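Local structure of exoglucanase A (Cellulomonas fimi, 7CBD) at residues I93-G98 against N107-A112; D232-T237 against T296-W301; R327-G332 against N399-G404; G332-P337 against D386-P391; G372-I377 against P407-A412. The protein hydrolyses beta-1,4-glucosidic bonds of cellulose with inversion at the anomeric carbon, releasing cellobiose from non-reducing chain ends, through the family 6 catalytic domain described here. All blocks are in the same frame, centred on the assembly; numbering follows the deposited sequence.

From the N terminus, contact 1 comes first and closes the short loop between strand 87-93 and helix 114-132. Contact 2 follows separately, joining the loops that leave the neighbouring parallel strands 228-231 and 291-295. The other three lie in the last third of the domain. Contact 3 brings 327-332 to the hairpin strand 401-402; contact 4, with the disulfide C335-C389, lies within the span of contact 3 and shares G332 with it. Contact 5 ties 372-377 to 407-412 and crosses both 3 and 4 along the chain. R328 of contact 3 links to N235 and T237 of contact 2, while N336 of contact 4 meets A409 of contact 5.

Contact 1: residues I93-G98 against N107-A112; sequences IYDLPG and NGELPA
Y94 OH, 4.3 Å from N107 OD1, is linked to it by a water that lies in the ring plane at its edge and donates to both. R99 makes a cation-pi contact with the Y94 ring and a bond to N107 OD1, W53 meets the ring edge to face, and Y94 OH also bonds D100. The two carboxylates of D95 and E109 meet tip to tip, OD2 of D95 lying 2.6 Å from OE2 of E109, with their planes turned 54° apart and the two side chains crossing at about a right angle. So short a gap between two acids probably means that one of them carries a proton; OE2 of E109 is also met by the backbone N-H of I57. This is the loop that follows strand 87-93 of the distorted beta/alpha barrel of glycoside hydrolase family 6, and the Y94 side chain lies about 5 Å from that of D149, the predicted proton donor. At the far end of the loop the backbones join directly: G98 N donates to L110 O at 2.9 Å, nearly straight at 163°, and P97 CA adds a C-H contact of 3.4 Å to the same L110 O. L110 CD1 packs 3.4 Å from D95 O. G98 has a positive phi, and a side chain here would run into the methyl of A112. Between these two ends, D95 OD1 accepts from a water 3.0 Å away that in turn takes the N-H of E109, while a second water accepts from L110 N at 2.9 Å.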
# COMPACT_ATOMS: atom_id res chain seq x y z
N ILE A 93 -8.35 3.19 5.93
CA ILE A 93 -9.00 2.73 7.14
C ILE A 93 -8.08 1.67 7.74
O ILE A 93 -7.83 0.63 7.11
CB ILE A 93 -10.38 2.14 6.79
CG1 ILE A 93 -11.21 3.14 5.99
CG2 ILE A 93 -11.11 1.67 8.04
CD1 ILE A 93 -11.48 4.45 6.70
N TYR A 94 -7.52 1.93 8.92
CA TYR A 94 -6.40 1.12 9.41
C TYR A 94 -6.32 1.18 10.93
O TYR A 94 -5.37 1.75 11.48
CB TYR A 94 -5.08 1.60 8.78
CG TYR A 94 -3.86 0.72 9.01
CD1 TYR A 94 -3.92 -0.66 8.87
CD2 TYR A 94 -2.63 1.29 9.33
CE1 TYR A 94 -2.79 -1.45 9.06
CE2 TYR A 94 -1.51 0.52 9.51
CZ TYR A 94 -1.59 -0.85 9.37
OH TYR A 94 -0.45 -1.61 9.56
N ASP A 95 -7.29 0.58 11.62
CA ASP A 95 -7.21 0.56 13.08
C ASP A 95 -7.92 -0.63 13.70
O ASP A 95 -8.41 -0.52 14.83
CB ASP A 95 -7.75 1.88 13.67
CG ASP A 95 -7.15 2.19 15.03
OD1 ASP A 95 -6.10 1.62 15.40
OD2 ASP A 95 -7.75 3.04 15.72
N LEU A 96 -7.94 -1.79 13.03
CA LEU A 96 -8.68 -2.93 13.56
C LEU A 96 -8.17 -3.33 14.94
O LEU A 96 -6.98 -3.20 15.24
CB LEU A 96 -8.55 -4.15 12.65
CG LEU A 96 -9.51 -4.19 11.47
CD1 LEU A 96 -9.05 -5.23 10.49
CD2 LEU A 96 -10.93 -4.46 11.90
N PRO A 97 -9.05 -3.85 15.79
CA PRO A 97 -8.57 -4.51 17.02
C PRO A 97 -7.59 -5.61 16.64
O PRO A 97 -7.81 -6.35 15.68
CB PRO A 97 -9.85 -5.08 17.64
CG PRO A 97 -10.96 -4.26 17.04
CD PRO A 97 -10.51 -3.95 15.64
N GLY A 98 -6.50 -5.70 17.40
CA GLY A 98 -5.48 -6.70 17.10
C GLY A 98 -4.77 -6.47 15.78
O GLY A 98 -4.30 -7.43 15.16
N ASN A 107 1.22 -3.86 17.64
CA ASN A 107 1.31 -2.70 16.77
C ASN A 107 0.03 -1.87 16.76
O ASN A 107 0.09 -0.65 16.56
CB ASN A 107 1.68 -3.13 15.35
CG ASN A 107 2.08 -1.96 14.48
OD1 ASN A 107 1.50 -1.72 13.42
ND2 ASN A 107 3.09 -1.21 14.93
N GLY A 108 -1.13 -2.49 16.96
CA GLY A 108 -2.39 -1.76 16.91
C GLY A 108 -2.78 -1.21 18.27
O GLY A 108 -2.61 -1.87 19.30
N GLU A 109 -3.31 0.02 18.27
CA GLU A 109 -3.70 0.66 19.52
C GLU A 109 -4.91 0.01 20.17
O GLU A 109 -5.10 0.16 21.39
CB GLU A 109 -3.95 2.15 19.32
CG GLU A 109 -5.19 2.45 18.49
CD GLU A 109 -5.41 3.93 18.26
OE1 GLU A 109 -4.58 4.75 18.71
OE2 GLU A 109 -6.43 4.27 17.62
N LEU A 110 -5.75 -0.70 19.41
CA LEU A 110 -6.93 -1.33 19.99
C LEU A 110 -6.66 -2.80 20.22
O LEU A 110 -6.26 -3.50 19.28
CB LEU A 110 -8.13 -1.17 19.06
CG LEU A 110 -8.58 0.27 18.79
CD1 LEU A 110 -9.78 0.28 17.84
CD2 LEU A 110 -8.90 0.99 20.10
N PRO A 111 -6.87 -3.32 21.43
CA PRO A 111 -6.62 -4.74 21.67
C PRO A 111 -7.67 -5.60 21.00
O PRO A 111 -8.79 -5.16 20.70
CB PRO A 111 -6.74 -4.89 23.20
CG PRO A 111 -6.76 -3.54 23.75
CD PRO A 111 -7.20 -2.59 22.67
N ALA A 112 -7.30 -6.86 20.78
CA ALA A 112 -8.19 -7.87 20.22
C ALA A 112 -9.11 -8.39 21.32
O ALA A 112 -8.95 -9.49 21.85
CB ALA A 112 -7.39 -9.01 19.60
O HOH W 1 2.03 -0.22 10.65
O HOH W 2 -5.69 -1.03 16.48
O HOH W 3 -3.19 1.48 15.92

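Contact 2: residues D232-T237 against T296-W301; sequences DVANTT and TSRNGW
The CA atoms of T236 and N299 come within 4.1 Å as two irregular loops pass each other, the first opening with a type II beta turn from D232 to N235. The loops follow strands 228-231 and 291-295, adjacent parallel strands in the sheet of the family 6 distorted beta/alpha barrel. W301 turns its indole edge to the first loop: NE1 donates to T236 O at 2.7 Å, the oxygen lying 16° out of the ring plane. On the same residue, T236 CG2 presses to 3.3 Å from R298 O. N299 has CG between its own backbone N and carbonyl carbon (chi1 67°), which points the amide at the turn. There ND2 donates to D232 OD2 at 3.0 Å, nearly along that oxygen's C-O bond, and more weakly to T237 O; the carboxylate and amide planes are 45° apart. The R298 chain bends at chi3. Its NH2 makes a weak bond to A234 O at 2.9 Å, whereas its main polar partner is D371, the predicted nucleophile, in a salt bridge. A234 O lies at the guanidinium edge. T237 OG1 is bonded to H195, and R328 reaches this loop as well. R298 NE donates to a water that gives its own protons to S297 OG and N235 O. A second water, 2.9 Å from R298 N, accepts from that N-H and donates to the same N235 O, 2.8 Å away.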
# COMPACT_ATOMS: atom_id res chain seq x y z
N ASP A 232 -0.33 -4.50 -2.81
CA ASP A 232 0.99 -3.91 -2.62
C ASP A 232 0.97 -2.71 -1.69
O ASP A 232 1.97 -1.97 -1.65
CB ASP A 232 1.64 -3.52 -3.96
CG ASP A 232 3.10 -3.93 -4.09
OD1 ASP A 232 3.61 -4.71 -3.26
OD2 ASP A 232 3.72 -3.48 -5.08
N VAL A 233 -0.11 -2.49 -0.91
CA VAL A 233 -0.08 -1.28 -0.09
C VAL A 233 1.03 -1.35 0.94
O VAL A 233 1.23 -2.35 1.65
CB VAL A 233 -1.44 -0.74 0.40
CG1 VAL A 233 -2.67 -1.42 -0.20
CG2 VAL A 233 -1.47 -0.48 1.87
N ALA A 234 1.82 -0.29 0.96
CA ALA A 234 2.98 -0.14 1.83
C ALA A 234 4.04 -1.19 1.59
O ALA A 234 4.95 -1.32 2.41
CB ALA A 234 2.59 -0.07 3.31
N ASN A 235 3.97 -1.93 0.49
CA ASN A 235 4.97 -2.93 0.14
C ASN A 235 5.74 -2.47 -1.08
O ASN A 235 5.58 -1.35 -1.57
CB ASN A 235 4.33 -4.32 -0.03
CG ASN A 235 5.28 -5.45 0.35
OD1 ASN A 235 6.15 -5.84 -0.43
ND2 ASN A 235 5.13 -5.96 1.56
N THR A 236 6.63 -3.34 -1.56
CA THR A 236 7.58 -3.00 -2.60
C THR A 236 7.62 -4.01 -3.73
O THR A 236 8.44 -3.85 -4.64
CB THR A 236 8.99 -2.80 -2.03
OG1 THR A 236 9.41 -4.01 -1.38
CG2 THR A 236 9.01 -1.67 -1.02
N THR A 237 6.77 -5.03 -3.73
CA THR A 237 6.83 -6.03 -4.78
C THR A 237 6.63 -5.36 -6.13
O THR A 237 5.71 -4.54 -6.28
CB THR A 237 5.76 -7.08 -4.52
OG1 THR A 237 6.02 -7.68 -3.25
CG2 THR A 237 5.78 -8.14 -5.61
N THR A 296 1.71 1.76 -6.15
CA THR A 296 2.99 1.86 -6.85
C THR A 296 3.96 2.83 -6.19
O THR A 296 4.96 3.24 -6.79
CB THR A 296 2.75 2.25 -8.31
OG1 THR A 296 1.98 3.46 -8.36
CG2 THR A 296 1.99 1.15 -9.04
N SER A 297 3.70 3.19 -4.92
CA SER A 297 4.48 4.21 -4.25
C SER A 297 5.96 3.86 -4.15
O SER A 297 6.82 4.75 -4.24
CB SER A 297 3.91 4.47 -2.86
OG SER A 297 3.76 3.27 -2.12
N ARG A 298 6.28 2.58 -3.92
CA ARG A 298 7.65 2.22 -3.58
C ARG A 298 8.10 0.92 -4.22
O ARG A 298 8.99 0.23 -3.70
CB ARG A 298 7.86 2.18 -2.05
CG ARG A 298 7.52 3.49 -1.36
CD ARG A 298 7.82 3.47 0.13
NE ARG A 298 7.04 2.42 0.79
CZ ARG A 298 7.09 2.15 2.09
NH1 ARG A 298 7.90 2.84 2.89
NH2 ARG A 298 6.34 1.17 2.59
N ASN A 299 7.52 0.56 -5.38
CA ASN A 299 7.79 -0.73 -6.01
C ASN A 299 8.55 -0.61 -7.33
O ASN A 299 8.54 -1.55 -8.12
CB ASN A 299 6.50 -1.55 -6.18
CG ASN A 299 5.53 -0.94 -7.17
OD1 ASN A 299 5.79 0.10 -7.77
ND2 ASN A 299 4.38 -1.60 -7.34
N GLY A 300 9.22 0.52 -7.57
CA GLY A 300 9.89 0.72 -8.85
C GLY A 300 11.17 -0.08 -9.03
O GLY A 300 11.47 -0.53 -10.14
N TRP A 301 11.95 -0.24 -7.97
CA TRP A 301 13.23 -0.97 -8.04
C TRP A 301 14.11 -0.50 -9.20
O TRP A 301 14.56 -1.28 -10.04
CB TRP A 301 12.99 -2.49 -8.07
CG TRP A 301 12.47 -2.98 -6.78
CD1 TRP A 301 11.19 -3.40 -6.50
CD2 TRP A 301 13.19 -3.07 -5.54
NE1 TRP A 301 11.09 -3.76 -5.18
CE2 TRP A 301 12.30 -3.56 -4.56
CE3 TRP A 301 14.51 -2.78 -5.16
CZ2 TRP A 301 12.68 -3.77 -3.24
CZ3 TRP A 301 14.89 -2.99 -3.85
CH2 TRP A 301 13.98 -3.48 -2.90
O HOH W 4 4.84 1.15 -0.51
O HOH W 5 4.67 0.16 -3.79

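Contact 3: residues R327-G332 against N399-G404; sequences RRVHRG and NNQLTG
V329 CG1 stands anti to its backbone N (chi1 -176°), a setting that carries this methyl to within 3.6 Å of Q401 CB. Q401 has CG anti to its carbonyl carbon and runs extended beyond it; the two side chains lie alongside each other and point opposite ways. CG1 of V329 also lies 3.5 Å from L402 O, and CG2 turns to G404 CA at 4.2 Å. G404 has a positive phi, and a side chain there would be tight against CG2 of V329. H330 brings the CD2 edge of its imidazole 3.9 Å from Q401 NE2, ring and amide planes standing almost perpendicular at 88°. ND1 of H330 accepts from G332 N within its own segment at 2.9 Å, and NE2 bonds E263 outside; together they probably fix the ring's rotation. N400 and Q401 form a G1 beta bulge opposite S395, in the small hairpin of strands 394-395 and 401-402, and it is this hairpin that the loop after helix 316-323 packs against. Q401 NE2 also donates to L398 O inside the hairpin. No direct hydrogen bond links the segments; three waters do instead. V329 O accepts from two of them, one of which takes the N-H of Q401 NE2 while the other, 2.9 Å from Q401 OE1, donates to it. The third accepts from V329 N and donates to T403 O at 3.0 Å. The chemistry is therefore mixed: the V329 methyls make the apolar contact with Q401 CB, L402 O and G404 CA, and the polar backbone atoms of V329 reach the hairpin only through solvent.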
# COMPACT_ATOMS: atom_id res chain seq x y z
N ARG A 327 15.15 -6.34 -5.31
CA ARG A 327 16.47 -6.62 -4.76
C ARG A 327 16.43 -7.00 -3.28
O ARG A 327 17.47 -7.06 -2.63
CB ARG A 327 17.43 -5.44 -4.98
CG ARG A 327 17.56 -4.95 -6.42
CD ARG A 327 17.87 -6.08 -7.40
NE ARG A 327 19.07 -6.82 -7.03
CZ ARG A 327 19.46 -7.96 -7.59
NH1 ARG A 327 20.56 -8.57 -7.16
NH2 ARG A 327 18.76 -8.50 -8.58
N ARG A 328 15.25 -7.25 -2.72
CA ARG A 328 15.16 -7.61 -1.32
C ARG A 328 15.85 -8.94 -1.04
O ARG A 328 16.07 -9.77 -1.92
CB ARG A 328 13.70 -7.72 -0.90
CG ARG A 328 13.02 -6.38 -0.73
CD ARG A 328 11.61 -6.56 -0.24
NE ARG A 328 10.75 -7.05 -1.31
CZ ARG A 328 9.44 -7.18 -1.22
NH1 ARG A 328 8.82 -6.91 -0.07
NH2 ARG A 328 8.73 -7.60 -2.26
N VAL A 329 16.19 -9.14 0.24
CA VAL A 329 16.71 -10.42 0.69
C VAL A 329 15.66 -11.52 0.49
O VAL A 329 15.99 -12.66 0.14
CB VAL A 329 17.17 -10.32 2.16
CG1 VAL A 329 17.80 -11.63 2.61
CG2 VAL A 329 18.15 -9.16 2.35
N HIS A 330 14.38 -11.18 0.67
CA HIS A 330 13.29 -12.14 0.69
C HIS A 330 12.01 -11.34 0.52
O HIS A 330 11.93 -10.20 0.98
CB HIS A 330 13.29 -12.90 2.02
CG HIS A 330 12.29 -14.00 2.12
ND1 HIS A 330 10.95 -13.78 2.37
CD2 HIS A 330 12.44 -15.35 2.05
CE1 HIS A 330 10.31 -14.94 2.42
NE2 HIS A 330 11.19 -15.90 2.23
N ARG A 331 11.02 -11.94 -0.14
CA ARG A 331 9.81 -11.21 -0.49
C ARG A 331 8.92 -10.91 0.71
O ARG A 331 7.94 -10.17 0.57
CB ARG A 331 9.02 -11.99 -1.54
CG ARG A 331 9.81 -12.33 -2.78
CD ARG A 331 8.99 -13.07 -3.80
NE ARG A 331 8.20 -12.14 -4.60
CZ ARG A 331 7.07 -12.45 -5.25
NH1 ARG A 331 6.49 -11.53 -6.00
NH2 ARG A 331 6.54 -13.66 -5.15
N GLY A 332 9.21 -11.49 1.87
CA GLY A 332 8.50 -11.20 3.11
C GLY A 332 9.01 -9.99 3.85
O GLY A 332 8.50 -9.68 4.94
N ASN A 399 13.04 -17.10 5.72
CA ASN A 399 13.88 -18.28 5.51
C ASN A 399 15.25 -18.10 6.17
O ASN A 399 16.30 -18.36 5.58
CB ASN A 399 13.99 -18.63 4.02
CG ASN A 399 14.61 -19.99 3.78
OD1 ASN A 399 14.77 -20.79 4.71
ND2 ASN A 399 14.96 -20.27 2.53
N ASN A 400 15.23 -17.62 7.42
CA ASN A 400 16.44 -17.48 8.23
C ASN A 400 17.48 -16.58 7.56
O ASN A 400 18.64 -16.97 7.39
CB ASN A 400 17.04 -18.83 8.61
CG ASN A 400 16.19 -19.58 9.59
OD1 ASN A 400 15.44 -18.98 10.37
ND2 ASN A 400 16.31 -20.90 9.59
N GLN A 401 17.05 -15.38 7.18
CA GLN A 401 17.93 -14.38 6.58
C GLN A 401 17.71 -13.04 7.27
O GLN A 401 16.66 -12.80 7.87
CB GLN A 401 17.66 -14.25 5.07
CG GLN A 401 17.94 -15.54 4.30
CD GLN A 401 17.59 -15.44 2.84
OE1 GLN A 401 18.46 -15.27 1.98
NE2 GLN A 401 16.29 -15.55 2.53
N LEU A 402 18.71 -12.17 7.17
CA LEU A 402 18.59 -10.82 7.70
C LEU A 402 17.48 -10.04 6.99
O LEU A 402 17.17 -10.28 5.82
CB LEU A 402 19.91 -10.07 7.52
CG LEU A 402 21.04 -10.49 8.46
CD1 LEU A 402 22.37 -9.90 8.00
CD2 LEU A 402 20.75 -10.09 9.90
N THR A 403 16.89 -9.10 7.73
CA THR A 403 15.77 -8.32 7.20
C THR A 403 16.17 -7.45 6.03
O THR A 403 15.32 -7.11 5.19
CB THR A 403 15.21 -7.40 8.28
OG1 THR A 403 16.27 -6.54 8.74
CG2 THR A 403 14.63 -8.18 9.46
N GLY A 404 17.43 -7.02 5.97
CA GLY A 404 17.78 -5.98 5.02
C GLY A 404 17.07 -4.67 5.28
O GLY A 404 16.95 -3.86 4.37
O HOH W 6 15.30 -7.03 2.17
O HOH W 7 14.99 -15.26 -0.24
O HOH W 8 18.37 -14.07 -0.67

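Contact 4: residues G332-P337 against D386-P391; sequences GAWCNP and DRMCDP
Covalently, C335 SG and C389 SG are joined at 2.0 Å with a disulfide torsion of 97°, the right-handed sense; C335 SG is anti to its backbone N. Aromatic contacts gather on W334: C335 CB lies 3.5 Å above one face of the W334 indole, offset toward the rim, and C389 SG makes an oblique sulfur-aromatic contact, 4.7 Å from the centroid of the six-membered ring. M388 CB packs 3.6 Å from W334 NE1. D386 OD2 meets the ring edge at CZ2, 3.5 Å away, with the carboxylate turned 75° from the indole plane. M388 bends at chi2 and chi3, which curls CE back to 3.7 Å from G332 O. Polar links run through water: one joins NE1, weakly, to D386 OD2, another C335 N to M388 O, and a third N336 ND2 to C389 O. D386 OD1 accepts from M388 N at 2.9 Å, an Asx turn that starts the 3-10 segment 387-389. An alanine at W334 would probably open a gap beside M388 and the disulfide and leave D386 OD2 without its aromatic edge. C335 also packs on D371, the predicted nucleophile, and N336 N bonds it, so the disulfide probably borders the active site. It ties the loop between helix 316-323 and strand 347-348 to the loop from strand 358-362 into strand 394-395, with N336 OD1 reaching Q419 of helix 417-425.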
# COMPACT_ATOMS: atom_id res chain seq x y z
N GLY A 332 9.21 -11.49 1.87
CA GLY A 332 8.50 -11.20 3.11
C GLY A 332 9.01 -9.99 3.85
O GLY A 332 8.50 -9.68 4.94
N ALA A 333 10.01 -9.30 3.32
CA ALA A 333 10.63 -8.17 4.01
C ALA A 333 9.77 -6.94 3.76
O ALA A 333 9.88 -6.27 2.73
CB ALA A 333 12.07 -7.98 3.54
N TRP A 334 8.92 -6.63 4.73
CA TRP A 334 7.94 -5.56 4.57
C TRP A 334 8.39 -4.24 5.18
O TRP A 334 7.81 -3.20 4.85
CB TRP A 334 6.58 -5.95 5.17
CG TRP A 334 6.62 -6.18 6.65
CD1 TRP A 334 6.75 -7.39 7.29
CD2 TRP A 334 6.54 -5.19 7.69
NE1 TRP A 334 6.76 -7.21 8.65
CE2 TRP A 334 6.63 -5.87 8.92
CE3 TRP A 334 6.39 -3.80 7.70
CZ2 TRP A 334 6.58 -5.20 10.15
CZ3 TRP A 334 6.35 -3.14 8.91
CH2 TRP A 334 6.44 -3.84 10.12
N CYS A 335 9.39 -4.24 6.06
CA CYS A 335 9.70 -3.04 6.84
C CYS A 335 10.95 -2.35 6.29
O CYS A 335 12.08 -2.83 6.48
CB CYS A 335 9.85 -3.34 8.33
SG CYS A 335 9.93 -1.77 9.21
N ASN A 336 10.74 -1.19 5.66
CA ASN A 336 11.81 -0.34 5.15
C ASN A 336 12.91 -1.13 4.44
O ASN A 336 14.09 -0.92 4.74
CB ASN A 336 12.44 0.44 6.30
CG ASN A 336 11.45 1.30 7.06
OD1 ASN A 336 10.58 1.95 6.47
ND2 ASN A 336 11.58 1.31 8.39
N PRO A 337 12.60 -2.02 3.50
CA PRO A 337 13.67 -2.78 2.85
C PRO A 337 14.64 -1.85 2.13
O PRO A 337 14.25 -0.92 1.43
CB PRO A 337 12.93 -3.67 1.85
CG PRO A 337 11.65 -2.95 1.58
CD PRO A 337 11.29 -2.32 2.90
N ASP A 386 9.29 -3.59 16.39
CA ASP A 386 9.11 -4.81 15.62
C ASP A 386 10.44 -5.17 14.98
O ASP A 386 10.98 -4.38 14.19
CB ASP A 386 8.05 -4.60 14.53
CG ASP A 386 7.59 -5.90 13.87
OD1 ASP A 386 8.41 -6.82 13.66
OD2 ASP A 386 6.39 -6.00 13.56
N ARG A 387 10.97 -6.35 15.30
CA ARG A 387 12.28 -6.74 14.80
C ARG A 387 12.31 -6.95 13.29
O ARG A 387 13.40 -7.02 12.72
CB ARG A 387 12.81 -7.95 15.55
CG ARG A 387 13.11 -7.66 17.01
CD ARG A 387 14.15 -8.61 17.58
NE ARG A 387 15.48 -8.31 17.06
CZ ARG A 387 16.54 -9.10 17.20
NH1 ARG A 387 17.71 -8.73 16.69
NH2 ARG A 387 16.43 -10.27 17.83
N MET A 388 11.16 -7.01 12.62
CA MET A 388 11.19 -7.02 11.16
C MET A 388 11.75 -5.72 10.59
O MET A 388 12.13 -5.68 9.41
CB MET A 388 9.82 -7.34 10.59
CG MET A 388 9.42 -8.80 10.83
SD MET A 388 10.51 -9.97 9.98
CE MET A 388 9.97 -9.76 8.28
N CYS A 389 11.81 -4.66 11.40
CA CYS A 389 12.40 -3.38 11.03
C CYS A 389 13.85 -3.26 11.48
O CYS A 389 14.47 -2.21 11.29
CB CYS A 389 11.58 -2.25 11.66
SG CYS A 389 9.86 -2.25 11.20
N ASP A 390 14.39 -4.33 12.08
CA ASP A 390 15.68 -4.32 12.75
C ASP A 390 16.75 -4.85 11.80
O ASP A 390 16.69 -6.03 11.41
CB ASP A 390 15.55 -5.25 13.96
CG ASP A 390 16.81 -5.36 14.80
OD1 ASP A 390 17.89 -4.83 14.45
OD2 ASP A 390 16.70 -6.04 15.84
N PRO A 391 17.74 -4.04 11.41
CA PRO A 391 18.80 -4.54 10.51
C PRO A 391 19.62 -5.69 11.08
O PRO A 391 20.33 -6.35 10.32
CB PRO A 391 19.69 -3.30 10.28
CG PRO A 391 18.82 -2.13 10.63
CD PRO A 391 17.90 -2.61 11.71
O HOH W 9 6.02 -8.04 11.44
O HOH W 10 11.11 -6.50 6.94
O HOH W 11 13.94 -0.20 9.31

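Contact 5: residues G372-I377 against P407-A412; sequences GASTDI and PNAPLA
G372 O and P410 O, two acceptors, lie only 3.1 Å apart, an unusual approach that is probably eased by their donors. P410 O accepts from S370 OG, and G372 O takes a weak bond from N336 ND2. Two C-H contacts add to this corner, A373 CA standing 3.3 Å from both A409 O and P410 O. G372 adopts backbone angles, phi 156° and psi 158°, at which a side chain would be jammed against the preceding carbonyl, so glycine is called for immediately after D371, the predicted nucleophile. Beyond it, S374 and A409 hold each other by a reciprocal pair of hydrogen bonds. S374 N donates to A409 O at 3.2 Å, and A409 N returns a bond of 2.9 Å to S374 OG, nearly straight at 159°. The hydroxyl reaches it because OG lies between the backbone N and carbonyl carbon, and a water 2.8 Å from OG also accepts from N408 N. An alanine at S374 would probably leave the A409 N-H without its acceptor and the water with N408 N but no hydroxyl. The A409 methyl packs on G372 O at 3.3 Å, and L411 CD2 lies 4.0 Å from A373 CB, a thin apolar cluster that I377 borders. The pairing joins two loops next to D371. Residues 372-377 belong to the connection from strand 358-362 to strand 394-395. The other loop, residues 407-412, runs between strand 401-402 and helix 417-425, with N336 and F416 against A409 and K383 bonded to A412 O.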
# COMPACT_ATOMS: atom_id res chain seq x y z
N GLY A 372 8.30 1.81 10.22
CA GLY A 372 8.50 1.44 11.60
C GLY A 372 9.93 1.71 12.01
O GLY A 372 10.83 1.81 11.19
N ALA A 373 10.12 1.85 13.32
CA ALA A 373 11.43 2.20 13.84
C ALA A 373 12.36 0.99 13.83
O ALA A 373 11.93 -0.15 14.04
CB ALA A 373 11.32 2.76 15.26
N SER A 374 13.65 1.26 13.61
CA SER A 374 14.64 0.21 13.46
C SER A 374 15.32 -0.19 14.76
O SER A 374 16.08 -1.16 14.78
CB SER A 374 15.71 0.64 12.45
OG SER A 374 16.28 1.88 12.83
N THR A 375 15.09 0.56 15.84
CA THR A 375 15.53 0.20 17.18
C THR A 375 14.38 0.50 18.13
O THR A 375 13.40 1.15 17.76
CB THR A 375 16.75 1.01 17.65
OG1 THR A 375 16.37 2.37 17.82
CG2 THR A 375 17.90 0.92 16.65
N ASP A 376 14.51 0.03 19.37
CA ASP A 376 13.46 0.19 20.38
C ASP A 376 13.60 1.56 21.05
O ASP A 376 13.98 1.70 22.21
CB ASP A 376 13.53 -0.94 21.39
CG ASP A 376 12.31 -1.00 22.29
OD1 ASP A 376 11.36 -0.22 22.05
OD2 ASP A 376 12.31 -1.82 23.23
N ILE A 377 13.24 2.59 20.29
CA ILE A 377 13.46 3.97 20.74
C ILE A 377 12.31 4.39 21.65
O ILE A 377 11.14 4.10 21.34
CB ILE A 377 13.61 4.91 19.54
CG1 ILE A 377 14.20 6.26 19.97
CG2 ILE A 377 12.29 5.08 18.77
CD1 ILE A 377 15.69 6.35 19.77
N PRO A 407 18.61 1.10 8.22
CA PRO A 407 18.90 1.55 9.59
C PRO A 407 18.47 2.99 9.81
O PRO A 407 18.18 3.74 8.88
CB PRO A 407 20.42 1.43 9.70
CG PRO A 407 20.84 0.57 8.58
CD PRO A 407 19.84 0.80 7.48
N ASN A 408 18.47 3.37 11.09
CA ASN A 408 18.15 4.74 11.50
C ASN A 408 16.74 5.15 11.10
O ASN A 408 16.49 6.30 10.73
CB ASN A 408 19.21 5.74 11.03
CG ASN A 408 20.54 5.53 11.70
OD1 ASN A 408 20.61 5.45 12.93
ND2 ASN A 408 21.60 5.41 10.91
N ALA A 409 15.80 4.21 11.20
CA ALA A 409 14.41 4.44 10.80
C ALA A 409 13.61 5.00 11.96
O ALA A 409 13.68 4.46 13.07
CB ALA A 409 13.78 3.14 10.35
N PRO A 410 12.80 6.04 11.74
CA PRO A 410 11.92 6.55 12.80
C PRO A 410 10.62 5.75 12.86
O PRO A 410 10.42 4.79 12.11
CB PRO A 410 11.65 7.98 12.33
CG PRO A 410 11.64 7.88 10.85
CD PRO A 410 12.68 6.82 10.50
N LEU A 411 9.74 6.16 13.77
CA LEU A 411 8.45 5.49 13.93
C LEU A 411 7.65 5.54 12.64
O LEU A 411 7.84 6.41 11.79
CB LEU A 411 7.63 6.17 15.02
CG LEU A 411 8.14 6.17 16.46
CD1 LEU A 411 7.17 6.94 17.36
CD2 LEU A 411 8.33 4.74 16.97
N ALA A 412 6.74 4.58 12.49
CA ALA A 412 5.87 4.54 11.32
C ALA A 412 5.19 5.89 11.12
O ALA A 412 4.69 6.49 12.07
CB ALA A 412 4.82 3.45 11.50
O HOH W 12 19.04 1.38 13.32